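Local coordinates for protein polyguluronate lyase (Corynebacterium sp., PDB 1UAI) that probably cleaves the poly(alpha-L-guluronate) blocks of alginate as a lyase, using a jelly-roll beta-sandwich scaffold, at residues A[117-120]-A[121-125]. Sequence-based numbering, arbitrary orientation.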
ATOM      1  N   GLN A 117      -0.688   2.757   3.831  1.00  4.09           N
ATOM      2  CA  GLN A 117       0.008   3.735   4.639  1.00  6.09           C
ATOM      3  C   GLN A 117      -0.441   5.173   4.504  1.00  4.38           C
ATOM      4  O   GLN A 117      -1.245   5.529   3.636  1.00  4.47           O
ATOM      5  CB  GLN A 117       1.528   3.671   4.382  1.00 13.04           C
ATOM      6  CG  GLN A 117       1.975   3.306   2.960  1.00 14.15           C
ATOM      7  CD  GLN A 117       3.479   3.507   2.722  1.00 12.27           C
ATOM      8  OE1 GLN A 117       4.035   3.017   1.735  1.00 13.24           O
ATOM      9  NE2 GLN A 117       4.133   4.238   3.617  1.00 12.50           N
ATOM     10  N   ILE A 118       0.046   5.969   5.449  1.00  5.26           N
ATOM     11  CA  ILE A 118      -0.116   7.411   5.436  1.00  4.30           C
ATOM     12  C   ILE A 118       1.355   7.787   5.350  1.00  4.81           C
ATOM     13  O   ILE A 118       2.180   7.293   6.127  1.00  4.92           O
ATOM     14  CB  ILE A 118      -0.698   8.011   6.733  1.00  4.57           C
ATOM     15  CG1 ILE A 118      -2.185   7.675   6.846  1.00  5.17           C
ATOM     16  CG2 ILE A 118      -0.501   9.536   6.726  1.00  5.51           C
ATOM     17  CD1 ILE A 118      -2.829   8.194   8.112  1.00  5.32           C
ATOM     18  N   HIS A 119       1.683   8.628   4.381  1.00  4.92           N
ATOM     19  CA  HIS A 119       3.055   9.058   4.159  1.00  6.34           C
ATOM     20  C   HIS A 119       3.002  10.576   4.042  1.00  6.13           C
ATOM     21  O   HIS A 119       1.959  11.129   3.696  1.00  6.58           O
ATOM     22  CB  HIS A 119       3.544   8.439   2.842  1.00  7.57           C
ATOM     23  CG  HIS A 119       5.032   8.430   2.673  1.00  9.15           C
ATOM     24  ND1 HIS A 119       5.770   9.574   2.454  1.00  9.59           N
ATOM     25  CD2 HIS A 119       5.916   7.405   2.670  1.00 10.41           C
ATOM     26  CE1 HIS A 119       7.045   9.252   2.320  1.00 10.96           C
ATOM     27  NE2 HIS A 119       7.160   7.943   2.447  1.00 11.74           N
ATOM     28  N   ASP A 120       4.090  11.264   4.369  1.00  6.86           N
ATOM     29  CA  ASP A 120       4.084  12.710   4.193  1.00  7.84           C
ATOM     30  C   ASP A 120       5.301  13.142   3.390  1.00  7.65           C
ATOM     31  O   ASP A 120       5.896  12.325   2.690  1.00  9.22           O
ATOM     32  CB  ASP A 120       3.980  13.473   5.531  1.00  8.68           C
ATOM     33  CG  ASP A 120       5.158  13.248   6.462  1.00  9.14           C
ATOM     34  OD1 ASP A 120       6.226  12.780   6.019  1.00  9.52           O
ATOM     35  OD2 ASP A 120       5.008  13.573   7.660  1.00 11.54           O
ATOM     36  N   GLY A 121       5.663  14.416   3.470  1.00  8.77           N
ATOM     37  CA  GLY A 121       6.799  14.898   2.707  1.00  9.87           C
ATOM     38  C   GLY A 121       8.153  14.391   3.165  1.00 10.27           C
ATOM     39  O   GLY A 121       9.144  14.535   2.448  1.00 12.39           O
ATOM     40  N   ASP A 122       8.204  13.788   4.348  1.00 10.21           N
ATOM     41  CA  ASP A 122       9.462  13.286   4.889  1.00 10.83           C
ATOM     42  C   ASP A 122       9.619  11.772   4.888  1.00 10.49           C
ATOM     43  O   ASP A 122      10.699  11.266   4.589  1.00 11.55           O
ATOM     44  CB  ASP A 122       9.655  13.808   6.310  1.00 12.52           C
ATOM     45  CG  ASP A 122       9.908  15.295   6.348  1.00 12.52           C
ATOM     46  OD1 ASP A 122      10.969  15.727   5.848  1.00 12.00           O
ATOM     47  OD2 ASP A 122       9.045  16.030   6.868  1.00 15.40           O
ATOM     48  N   ASP A 123       8.559  11.047   5.231  1.00 10.58           N
ATOM     49  CA  ASP A 123       8.642   9.591   5.269  1.00 10.78           C
ATOM     50  C   ASP A 123       7.295   8.984   5.655  1.00  9.58           C
ATOM     51  O   ASP A 123       6.286   9.689   5.728  1.00  9.23           O
ATOM     52  CB  ASP A 123       9.727   9.172   6.268  1.00 15.50           C
ATOM     53  CG  ASP A 123      10.115   7.712   6.140  1.00 16.24           C
ATOM     54  OD1 ASP A 123      10.280   7.231   4.998  1.00 20.31           O
ATOM     55  OD2 ASP A 123      10.272   7.050   7.185  1.00 22.38           O
ATOM     56  N   ASP A 124       7.270   7.674   5.879  1.00  8.78           N
ATOM     57  CA  ASP A 124       6.029   7.018   6.267  1.00  8.46           C
ATOM     58  C   ASP A 124       5.649   7.466   7.674  1.00  7.73           C
ATOM     59  O   ASP A 124       6.511   7.631   8.540  1.00 10.34           O
ATOM     60  CB  ASP A 124       6.175   5.490   6.194  1.00 10.61           C
ATOM     61  CG  ASP A 124       7.290   4.959   7.072  1.00 13.23           C
ATOM     62  OD1 ASP A 124       8.406   5.514   7.026  1.00 16.33           O
ATOM     63  OD2 ASP A 124       7.053   3.971   7.798  1.00 13.99           O
ATOM     64  N   VAL A 125       4.356   7.678   7.890  1.00  6.25           N
ATOM     65  CA  VAL A 125       3.849   8.133   9.180  1.00  6.48           C
ATOM     66  C   VAL A 125       3.330   6.953   9.999  1.00  5.64           C
ATOM     67  O   VAL A 125       3.681   6.792  11.166  1.00  6.49           O
ATOM     68  CB  VAL A 125       2.729   9.176   8.969  1.00  6.49           C
ATOM     69  CG1 VAL A 125       2.198   9.661  10.308  1.00  7.95           C
ATOM     70  CG2 VAL A 125       3.268  10.345   8.155  1.00  7.64           C
TER
HETATM   71  O   HOH W   1       9.702   6.580   2.414  1.00 28.52           O
HETATM   72  O   HOH W   2       6.515  16.192   7.743  1.00 28.62           O
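H119 and D124 face each other as an antiparallel non-hydrogen-bonded pair, CA to CA 4.2 Å, where strands 112-119 and 124-131 of the jelly roll turn back as a tight beta hairpin. Backbone bonds flank the pair: V125 N to I118 O at 2.8 Å and D120 N to D123 O at 3.0 Å.

D120 shapes the turn. Its CG lies between the backbone N and the carbonyl carbon (chi1 63°), which brings OD1 over the bend. D122 N closes an Asx turn by reaching D120 OD1 from above the carboxylate plane at 2.8 Å, and D123 N gives the same oxygen a second bond, nearly along the C-O direction. A short, rigid acceptor suits this place, and S185 OG hydrogen-bonds the other oxygen, OD2.

H119, last residue of the QIH sequence characteristic of this lyase family, lays one ring face on the D123-D124 peptide, with D123 C 3.3 Å above the ring plane. An in-plane bond from ND1 to a lone pair of D120 O fixes the ring's rotation. On the buried side, branched I118 and V125 suit the strands; I118 CG2 touches V125 CB at 3.9 Å. Back at the imidazole, one water bridges H119 NE2 and D123 OD1, donating to the carboxylate at 2.7 Å.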